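Local coordinates for pollen-specific leucine-rich repeat extensin-like protein 1 (Arabidopsis thaliana, PDB 6TME) that probably binds secreted RALF-type signalling peptides through its leucine-rich repeat domain in the pollen cell wall, at residues A[166-171]-A[191-196]; A[203-208]-A[227-232]; A[269-274]-A[291-296]. All coordinates share one frame; numbering follows the deposited sequence.

Contact 1 (A[166-171]-A[191-196]); sequences LKFLDI and AIFLNN. With SO4 (sulfate ion), chain I.
Phe-193 meets Asp-170 and Phe-168 across two neighbouring parallel strands, 168-170 and 191-193, whose axes come within 5.0 Å at an angle of 7°. Backbone bonds set the register: Leu-169 N reaches Ala-191 O, Leu-169 O takes Phe-193 N at 3.1 Å in an almost straight bond, and Ile-171 N reaches Phe-193 O, while the opening bond from Ala-191 N to Lys-167 O is weak. Followed outward, the side chain of Phe-193 first touches Asp-170, its CB lying 3.4 Å from OD1. Its CD2 then lies 3.8 Å from OD2 of Asp-170, the ring crossing the carboxylate at a slant, and CE2 of Phe-193 ends 3.6 Å from CZ of Phe-168. CG of Phe-193 stands anti to the carbonyl carbon (chi1 -60°), which turns the ring back along its own strand and brings CE2 level with the Phe-168 ring. The two ring planes are inclined at 51°; Ala-191 CB fits against CD2 of Phe-168 at 3.8 Å. The Asp-170 carboxylate forms a salt bridge through OD2 with Arg-172, so an alanine here would probably leave that guanidinium without its charged mate and open a gap beside CB and CD2 of Phe-193. On the opposite side of the strands, Ile-171 CD1 touches Leu-194 CD2 at 3.9 Å, and both side chains lean on Phe-199 of strand 198-201. Short parallel strands of successive repeats, one side packing into the core and the other lining the concave surface, are characteristic of a leucine-rich repeat solenoid; here the concave side, with Phe-168, Ala-191 and Phe-193, meets the chain of another protein, an aromatic ring of which lies edge-to-face with Phe-168.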
loop_
_atom_site.group_PDB
_atom_site.type_symbol
_atom_site.label_atom_id
_atom_site.label_comp_id
_atom_site.label_asym_id
_atom_site.label_seq_id
_atom_site.Cartn_x
_atom_site.Cartn_y
_atom_site.Cartn_z
ATOM N N LEU A 166 -7.729 9.985 10.062
ATOM C CA LEU A 166 -6.864 8.934 9.553
ATOM C C LEU A 166 -6.289 9.280 8.172
ATOM O O LEU A 166 -7.016 9.639 7.239
ATOM C CB LEU A 166 -7.643 7.631 9.497
ATOM C CG LEU A 166 -6.850 6.466 8.898
ATOM C CD1 LEU A 166 -5.656 6.174 9.749
ATOM C CD2 LEU A 166 -7.717 5.233 8.751
ATOM N N LYS A 167 -4.977 9.163 8.049
ATOM C CA LYS A 167 -4.242 9.523 6.855
ATOM C C LYS A 167 -3.422 8.373 6.277
ATOM O O LYS A 167 -3.228 8.317 5.063
ATOM C CB LYS A 167 -3.294 10.700 7.153
ATOM C CG LYS A 167 -2.435 11.086 5.953
ATOM C CD LYS A 167 -1.735 12.392 6.124
ATOM C CE LYS A 167 -1.447 13.025 4.770
ATOM N NZ LYS A 167 -0.536 14.182 4.905
ATOM N N PHE A 168 -2.949 7.459 7.113
ATOM C CA PHE A 168 -2.028 6.403 6.727
ATOM C C PHE A 168 -2.547 5.128 7.359
ATOM O O PHE A 168 -2.656 5.043 8.592
ATOM C CB PHE A 168 -0.612 6.719 7.209
ATOM C CG PHE A 168 0.442 5.730 6.771
ATOM C CD1 PHE A 168 0.575 4.490 7.392
ATOM C CD2 PHE A 168 1.342 6.070 5.772
ATOM C CE1 PHE A 168 1.574 3.621 6.999
ATOM C CE2 PHE A 168 2.324 5.216 5.391
ATOM C CZ PHE A 168 2.449 3.999 5.998
ATOM N N LEU A 169 -2.892 4.158 6.521
ATOM C CA LEU A 169 -3.390 2.863 6.959
ATOM C C LEU A 169 -2.534 1.804 6.291
ATOM O O LEU A 169 -2.572 1.666 5.062
ATOM C CB LEU A 169 -4.856 2.698 6.588
ATOM C CG LEU A 169 -5.556 1.406 7.025
ATOM C CD1 LEU A 169 -5.345 1.125 8.489
ATOM C CD2 LEU A 169 -7.053 1.474 6.714
ATOM N N ASP A 170 -1.756 1.064 7.089
ATOM C CA ASP A 170 -0.973 -0.070 6.597
ATOM C C ASP A 170 -1.385 -1.360 7.308
ATOM O O ASP A 170 -1.058 -1.558 8.479
ATOM C CB ASP A 170 0.522 0.184 6.768
ATOM C CG ASP A 170 1.373 -0.776 5.934
ATOM O OD1 ASP A 170 0.862 -1.868 5.610
ATOM O OD2 ASP A 170 2.542 -0.454 5.610
ATOM N N ILE A 171 -2.071 -2.255 6.595
ATOM C CA ILE A 171 -2.423 -3.575 7.106
ATOM C C ILE A 171 -1.790 -4.691 6.286
ATOM O O ILE A 171 -2.155 -5.857 6.444
ATOM C CB ILE A 171 -3.949 -3.757 7.184
ATOM C CG1 ILE A 171 -4.553 -3.715 5.764
ATOM C CG2 ILE A 171 -4.581 -2.669 8.088
ATOM C CD1 ILE A 171 -6.035 -4.055 5.722
ATOM N N ALA A 191 -2.531 7.164 2.036
ATOM C CA ALA A 191 -1.803 5.937 1.745
ATOM C C ALA A 191 -2.607 4.756 2.266
ATOM O O ALA A 191 -3.024 4.754 3.429
ATOM C CB ALA A 191 -0.409 5.948 2.383
ATOM N N ILE A 192 -2.825 3.767 1.401
ATOM C CA ILE A 192 -3.601 2.570 1.703
ATOM C C ILE A 192 -2.763 1.376 1.243
ATOM O O ILE A 192 -2.598 1.154 0.034
ATOM C CB ILE A 192 -4.979 2.579 1.011
ATOM C CG1 ILE A 192 -5.678 3.921 1.213
ATOM C CG2 ILE A 192 -5.875 1.445 1.516
ATOM C CD1 ILE A 192 -6.875 4.157 0.307
ATOM N N PHE A 193 -2.217 0.621 2.193
ATOM C CA PHE A 193 -1.450 -0.584 1.890
ATOM C C PHE A 193 -2.289 -1.789 2.297
ATOM O O PHE A 193 -2.573 -1.979 3.482
ATOM C CB PHE A 193 -0.096 -0.571 2.605
ATOM C CG PHE A 193 0.778 0.596 2.211
ATOM C CD1 PHE A 193 1.473 0.578 1.022
ATOM C CD2 PHE A 193 0.875 1.729 3.026
ATOM C CE1 PHE A 193 2.280 1.655 0.642
ATOM C CE2 PHE A 193 1.667 2.815 2.653
ATOM C CZ PHE A 193 2.376 2.774 1.459
ATOM N N LEU A 194 -2.703 -2.587 1.315
ATOM C CA LEU A 194 -3.489 -3.790 1.562
ATOM C C LEU A 194 -2.765 -5.053 1.133
ATOM O O LEU A 194 -3.268 -6.146 1.389
ATOM C CB LEU A 194 -4.834 -3.723 0.827
ATOM C CG LEU A 194 -5.606 -2.413 0.907
ATOM C CD1 LEU A 194 -6.630 -2.390 -0.213
ATOM C CD2 LEU A 194 -6.279 -2.255 2.284
ATOM N N ASN A 195 -1.594 -4.931 0.516
ATOM C CA ASN A 195 -1.003 -6.037 -0.213
ATOM C C ASN A 195 -0.691 -7.197 0.723
ATOM O O ASN A 195 -0.559 -7.031 1.943
ATOM C CB ASN A 195 0.262 -5.592 -0.958
ATOM C CG ASN A 195 1.334 -4.997 -0.026
ATOM O OD1 ASN A 195 1.266 -3.832 0.382
ATOM N ND2 ASN A 195 2.324 -5.810 0.311
ATOM N N ASN A 196 -0.609 -8.393 0.133
ATOM C CA ASN A 196 -0.216 -9.615 0.846
ATOM C C ASN A 196 -1.157 -9.901 2.011
ATOM O O ASN A 196 -0.751 -10.052 3.172
ATOM C CB ASN A 196 1.229 -9.532 1.325
ATOM C CG ASN A 196 2.213 -9.630 0.191
ATOM O OD1 ASN A 196 2.492 -8.639 -0.497
ATOM N ND2 ASN A 196 2.756 -10.824 -0.009
HETATM S S SO4 I . -2.108 16.857 7.087
HETATM O O1 SO4 I . -1.044 16.198 6.329
HETATM O O2 SO4 I . -1.750 16.923 8.506
HETATM O O3 SO4 I . -2.301 18.213 6.569
HETATM O O4 SO4 I . -3.343 16.100 6.929
#

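Contact 2 (A[203-208]-A[227-232]); sequences IPETIG and PKTIGQ
Pro-227 packs its ring against Ile-203 and Ile-207, the apolar part of the contact. Its CD lies 3.9 Å from Ile-203 CG2, and Ile-207 CG2 reaches both Pro-227 CG and, at 3.8 Å, Thr-229 OG1.

Polar atoms also rest on the proline ring in van der Waals contact. Pro-227 CG meets two carbonyls, with Ile-203 O the nearer at 3.5 Å, and the exposed Glu-205, bent at its second torsion, lays OE1 3.7 Å from Pro-227 CB.

The hydrogen bonding is one bond. Thr-229 OG1, held between the backbone N and carbonyl carbon (chi1 47°), donates to Glu-205 O at 2.9 Å, coming in 31° out of the carbonyl plane.

The closest backbone approach is Gly-208 CA to Thr-229 O, 3.2 Å. A beta carbon at Gly-208 would fall 2.5 Å from Thr-229 O, direct evidence that a side chain would clash here.

Both segments enter short 3-10 turns on the linkers that lead from strand 198-201 to strand 214-216 and from strand 221-224 to strand 238-240. Ile-203 packs on Phe-241 and Ile-207 on Met-233; Pro-204, pointing away from 227-232, packs on Pro-182.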
loop_
_atom_site.group_PDB
_atom_site.type_symbol
_atom_site.label_atom_id
_atom_site.label_comp_id
_atom_site.label_asym_id
_atom_site.label_seq_id
_atom_site.Cartn_x
_atom_site.Cartn_y
_atom_site.Cartn_z
ATOM N N ILE A 203 -12.644 -4.977 -6.724
ATOM C CA ILE A 203 -12.217 -3.630 -6.358
ATOM C C ILE A 203 -13.452 -2.744 -6.303
ATOM O O ILE A 203 -14.208 -2.692 -7.274
ATOM C CB ILE A 203 -11.204 -3.088 -7.355
ATOM C CG1 ILE A 203 -9.956 -3.967 -7.385
ATOM C CG2 ILE A 203 -10.806 -1.658 -6.983
ATOM C CD1 ILE A 203 -9.196 -3.782 -8.662
ATOM N N PRO A 204 -13.695 -2.058 -5.203
ATOM C CA PRO A 204 -14.934 -1.286 -5.078
ATOM C C PRO A 204 -15.044 -0.205 -6.144
ATOM O O PRO A 204 -14.059 0.441 -6.503
ATOM C CB PRO A 204 -14.821 -0.672 -3.683
ATOM C CG PRO A 204 -13.823 -1.540 -2.966
ATOM C CD PRO A 204 -12.853 -1.978 -4.001
ATOM N N GLU A 205 -16.273 0.010 -6.620
ATOM C CA GLU A 205 -16.546 1.114 -7.531
ATOM C C GLU A 205 -16.174 2.464 -6.932
ATOM O O GLU A 205 -16.006 3.437 -7.675
ATOM C CB GLU A 205 -18.028 1.113 -7.924
ATOM C CG GLU A 205 -18.426 -0.090 -8.787
ATOM C CD GLU A 205 -17.872 0.005 -10.203
ATOM O OE1 GLU A 205 -17.572 1.139 -10.647
ATOM O OE2 GLU A 205 -17.737 -1.052 -10.870
ATOM N N THR A 206 -16.041 2.543 -5.605
ATOM C CA THR A 206 -15.736 3.791 -4.921
ATOM C C THR A 206 -14.283 4.218 -5.064
ATOM O O THR A 206 -13.941 5.328 -4.635
ATOM C CB THR A 206 -16.042 3.642 -3.441
ATOM O OG1 THR A 206 -15.391 2.456 -2.973
ATOM C CG2 THR A 206 -17.543 3.522 -3.217
ATOM N N ILE A 207 -13.424 3.373 -5.642
ATOM C CA ILE A 207 -12.001 3.693 -5.722
ATOM C C ILE A 207 -11.756 5.085 -6.301
ATOM O O ILE A 207 -10.800 5.768 -5.906
ATOM C CB ILE A 207 -11.272 2.613 -6.530
ATOM C CG1 ILE A 207 -9.772 2.783 -6.375
ATOM C CG2 ILE A 207 -11.675 2.672 -8.011
ATOM C CD1 ILE A 207 -9.000 1.667 -7.009
ATOM N N GLY A 208 -12.615 5.542 -7.222
ATOM C CA GLY A 208 -12.424 6.858 -7.808
ATOM C C GLY A 208 -12.561 7.999 -6.828
ATOM O O GLY A 208 -12.147 9.129 -7.135
ATOM N N PRO A 227 -12.298 -0.904 -12.045
ATOM C CA PRO A 227 -13.478 -0.057 -12.304
ATOM C C PRO A 227 -13.144 1.143 -13.186
ATOM O O PRO A 227 -12.050 1.709 -13.106
ATOM C CB PRO A 227 -13.914 0.386 -10.900
ATOM C CG PRO A 227 -13.318 -0.622 -9.974
ATOM C CD PRO A 227 -12.010 -1.035 -10.609
ATOM N N LYS A 228 -14.106 1.523 -14.038
ATOM C CA LYS A 228 -13.940 2.684 -14.913
ATOM C C LYS A 228 -13.694 3.973 -14.131
ATOM O O LYS A 228 -13.115 4.918 -14.685
ATOM C CB LYS A 228 -15.174 2.866 -15.811
ATOM C CG LYS A 228 -15.210 2.020 -17.079
ATOM N N THR A 229 -14.127 4.028 -12.861
ATOM C CA THR A 229 -13.936 5.184 -11.978
ATOM C C THR A 229 -12.480 5.407 -11.574
ATOM O O THR A 229 -12.177 6.458 -10.994
ATOM C CB THR A 229 -14.783 5.040 -10.696
ATOM O OG1 THR A 229 -14.615 3.729 -10.151
ATOM C CG2 THR A 229 -16.264 5.255 -10.987
ATOM N N ILE A 230 -11.578 4.467 -11.871
ATOM C CA ILE A 230 -10.165 4.662 -11.547
ATOM C C ILE A 230 -9.629 5.979 -12.101
ATOM O O ILE A 230 -8.693 6.566 -11.541
ATOM C CB ILE A 230 -9.340 3.479 -12.059
ATOM C CG1 ILE A 230 -7.926 3.562 -11.483
ATOM C CG2 ILE A 230 -9.294 3.479 -13.611
ATOM C CD1 ILE A 230 -7.212 2.242 -11.465
ATOM N N GLY A 231 -10.202 6.464 -13.206
ATOM C CA GLY A 231 -9.740 7.715 -13.775
ATOM C C GLY A 231 -9.986 8.920 -12.898
ATOM O O GLY A 231 -9.340 9.955 -13.090
ATOM N N GLN A 232 -10.893 8.808 -11.934
ATOM C CA GLN A 232 -11.248 9.941 -11.089
ATOM C C GLN A 232 -10.367 10.078 -9.846
ATOM O O GLN A 232 -10.487 11.081 -9.135
ATOM C CB GLN A 232 -12.726 9.846 -10.687
ATOM C CG GLN A 232 -13.672 10.157 -11.851
ATOM C CD GLN A 232 -15.061 9.574 -11.666
ATOM O OE1 GLN A 232 -15.389 8.531 -12.230
ATOM N NE2 GLN A 232 -15.894 10.261 -10.891
#

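Contact 3 (A[269-274]-A[291-296]); sequences GFVGSL and YNKFTG
The asparagine ladder of a plant-type leucine-rich repeat solenoid is built here by Asn-292, which reaches back to the backbone of the preceding repeat at Phe-270. Both turns carry the N-x-F-x-G signature, seen as Asn-292, Phe-294 and Gly-296 in the later one. The Asn-292 amide bonds with both of its ends: OD1 accepts Phe-270 N at 3.0 Å, the donor standing 33° out of the carbonyl plane, and ND2 donates to Phe-289 O and Ala-265 O. These partners fix which way round the amide sits and satisfy its buried polar atoms. OD1 also lies beside CD2 of Phe-270, whose ring is turned 46° from the amide plane.

Further along, the backbones join directly. Lys-293 N donates to Phe-270 O, and Thr-295 N to Gly-272 O at 2.9 Å, nearly straight. Gly-272 has a positive phi at which a beta carbon would press on the preceding carbonyl oxygen, so a glycine fits these backbone angles.

Phe-294 packs between the two segments. Its CG is anti to the carbonyl carbon (chi1 -65°); its side chain points the same way as that of Phe-270, and the tip of the Phe-294 ring, CZ, lies 3.4 Å from Phe-270 CB. Leu-274 sets CD2 over the centre of one face of the Phe-294 ring, a CH-pi contact 4.0 Å from the centroid, whereas Gly-272 O lies at the ring edge. Phe-294 also meets the Phe-289 ring and packs on Phe-318 of strand 317-321. Elsewhere, Val-271 CG1 touches Lys-293 CB at 3.9 Å.

One of three bridging waters is gripped three times, accepting from Gly-272 N at 3.1 Å, donating to Lys-293 O, and lying 2.9 Å from Thr-295 OG1.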
loop_
_atom_site.group_PDB
_atom_site.type_symbol
_atom_site.label_atom_id
_atom_site.label_comp_id
_atom_site.label_asym_id
_atom_site.label_seq_id
_atom_site.Cartn_x
_atom_site.Cartn_y
_atom_site.Cartn_z
ATOM N N GLY A 269 -5.021 -11.454 -15.078
ATOM C CA GLY A 269 -5.585 -12.161 -16.201
ATOM C C GLY A 269 -6.252 -11.184 -17.141
ATOM O O GLY A 269 -7.325 -11.464 -17.685
ATOM N N PHE A 270 -5.636 -10.021 -17.329
ATOM C CA PHE A 270 -6.219 -9.034 -18.221
ATOM C C PHE A 270 -6.143 -9.497 -19.675
ATOM O O PHE A 270 -5.272 -10.278 -20.065
ATOM C CB PHE A 270 -5.519 -7.697 -18.052
ATOM C CG PHE A 270 -5.684 -7.102 -16.689
ATOM C CD1 PHE A 270 -6.928 -6.637 -16.261
ATOM C CD2 PHE A 270 -4.598 -6.997 -15.832
ATOM C CE1 PHE A 270 -7.078 -6.087 -15.006
ATOM C CE2 PHE A 270 -4.747 -6.447 -14.574
ATOM C CZ PHE A 270 -5.984 -5.990 -14.155
ATOM N N VAL A 271 -7.085 -9.009 -20.473
ATOM C CA VAL A 271 -7.212 -9.350 -21.877
ATOM C C VAL A 271 -7.375 -8.060 -22.666
ATOM O O VAL A 271 -7.399 -6.965 -22.110
ATOM C CB VAL A 271 -8.398 -10.299 -22.146
ATOM C CG1 VAL A 271 -8.155 -11.669 -21.520
ATOM C CG2 VAL A 271 -9.680 -9.679 -21.609
ATOM N N GLY A 272 -7.496 -8.202 -23.978
ATOM C CA GLY A 272 -7.609 -7.040 -24.820
ATOM C C GLY A 272 -6.266 -6.430 -25.166
ATOM O O GLY A 272 -5.183 -6.976 -24.912
ATOM N N SER A 273 -6.360 -5.266 -25.777
ATOM C CA SER A 273 -5.200 -4.470 -26.131
ATOM C C SER A 273 -4.967 -3.398 -25.082
ATOM O O SER A 273 -5.872 -3.003 -24.349
ATOM C CB SER A 273 -5.378 -3.821 -27.507
ATOM O OG SER A 273 -5.844 -4.769 -28.442
ATOM N N LEU A 274 -3.729 -2.956 -25.000
ATOM C CA LEU A 274 -3.440 -1.780 -24.208
ATOM C C LEU A 274 -4.255 -0.630 -24.775
ATOM O O LEU A 274 -4.301 -0.458 -25.998
ATOM C CB LEU A 274 -1.951 -1.444 -24.240
ATOM C CG LEU A 274 -1.103 -2.562 -23.660
ATOM C CD1 LEU A 274 0.367 -2.172 -23.590
ATOM C CD2 LEU A 274 -1.645 -2.957 -22.285
ATOM N N TYR A 291 2.779 -10.907 -17.472
ATOM C CA TYR A 291 2.013 -12.054 -16.969
ATOM C C TYR A 291 0.516 -11.769 -16.980
ATOM O O TYR A 291 -0.169 -11.798 -15.954
ATOM C CB TYR A 291 2.467 -12.453 -15.568
ATOM C CG TYR A 291 3.826 -13.068 -15.538
ATOM C CD1 TYR A 291 3.994 -14.423 -15.806
ATOM C CD2 TYR A 291 4.949 -12.299 -15.224
ATOM C CE1 TYR A 291 5.239 -14.994 -15.792
ATOM C CE2 TYR A 291 6.207 -12.859 -15.203
ATOM C CZ TYR A 291 6.347 -14.212 -15.490
ATOM O OH TYR A 291 7.595 -14.798 -15.464
ATOM N N ASN A 292 0.018 -11.480 -18.172
ATOM C CA ASN A 292 -1.401 -11.286 -18.386
ATOM C C ASN A 292 -1.764 -12.015 -19.672
ATOM O O ASN A 292 -1.050 -12.918 -20.113
ATOM C CB ASN A 292 -1.700 -9.783 -18.384
ATOM C CG ASN A 292 -1.892 -9.252 -16.983
ATOM O OD1 ASN A 292 -2.838 -9.635 -16.298
ATOM N ND2 ASN A 292 -0.991 -8.384 -16.543
ATOM N N LYS A 293 -2.869 -11.618 -20.290
ATOM C CA LYS A 293 -3.275 -12.195 -21.563
ATOM C C LYS A 293 -3.523 -11.100 -22.584
ATOM O O LYS A 293 -4.415 -11.207 -23.429
ATOM C CB LYS A 293 -4.513 -13.076 -21.400
ATOM C CG LYS A 293 -4.161 -14.490 -21.025
ATOM C CD LYS A 293 -4.743 -14.906 -19.697
ATOM C CE LYS A 293 -6.243 -14.996 -19.749
ATOM N NZ LYS A 293 -6.760 -15.553 -18.471
ATOM N N PHE A 294 -2.738 -10.025 -22.520
ATOM C CA PHE A 294 -2.899 -8.946 -23.482
ATOM C C PHE A 294 -2.527 -9.406 -24.882
ATOM O O PHE A 294 -1.645 -10.253 -25.080
ATOM C CB PHE A 294 -2.025 -7.751 -23.139
ATOM C CG PHE A 294 -2.391 -7.074 -21.867
ATOM C CD1 PHE A 294 -3.582 -6.367 -21.757
ATOM C CD2 PHE A 294 -1.527 -7.121 -20.780
ATOM C CE1 PHE A 294 -3.919 -5.726 -20.570
ATOM C CE2 PHE A 294 -1.864 -6.489 -19.590
ATOM C CZ PHE A 294 -3.059 -5.783 -19.487
ATOM N N THR A 295 -3.174 -8.789 -25.859
ATOM C CA THR A 295 -2.922 -9.072 -27.261
ATOM C C THR A 295 -2.719 -7.763 -28.004
ATOM O O THR A 295 -3.015 -6.676 -27.496
ATOM C CB THR A 295 -4.073 -9.867 -27.887
ATOM O OG1 THR A 295 -5.313 -9.193 -27.642
ATOM C CG2 THR A 295 -4.138 -11.266 -27.283
ATOM N N GLY A 296 -2.191 -7.882 -29.219
ATOM C CA GLY A 296 -2.136 -6.750 -30.114
ATOM C C GLY A 296 -0.787 -6.072 -30.158
ATOM O O GLY A 296 0.261 -6.698 -29.957
HETATM O O HOH W 1 -8.454 -14.124 -17.542
HETATM O O HOH W 2 -6.724 -10.713 -25.640
HETATM O O HOH W 3 -1.959 -3.535 -27.386
#

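The three contacts follow one another along the chain and join successive repeats of one solenoid at different places on its circumference. Centres of contacts 1 and 2 are about 17 Å apart, those of 2 and 3 about 20 Å and those of 1 and 3 about 28 Å; no two touch, the nearest atoms being about 7 Å apart for the first two pairs. Only contact 1 is reached by the chain of another protein, consistent with a peptide-binding inner surface. Contacts 2 and 3 lie in the neighbourhood of sugars: the side chain of Gln-232 is about 9 Å from a bound NAG. The side chain of Asn-292 is about 10 Å from a bound NAG.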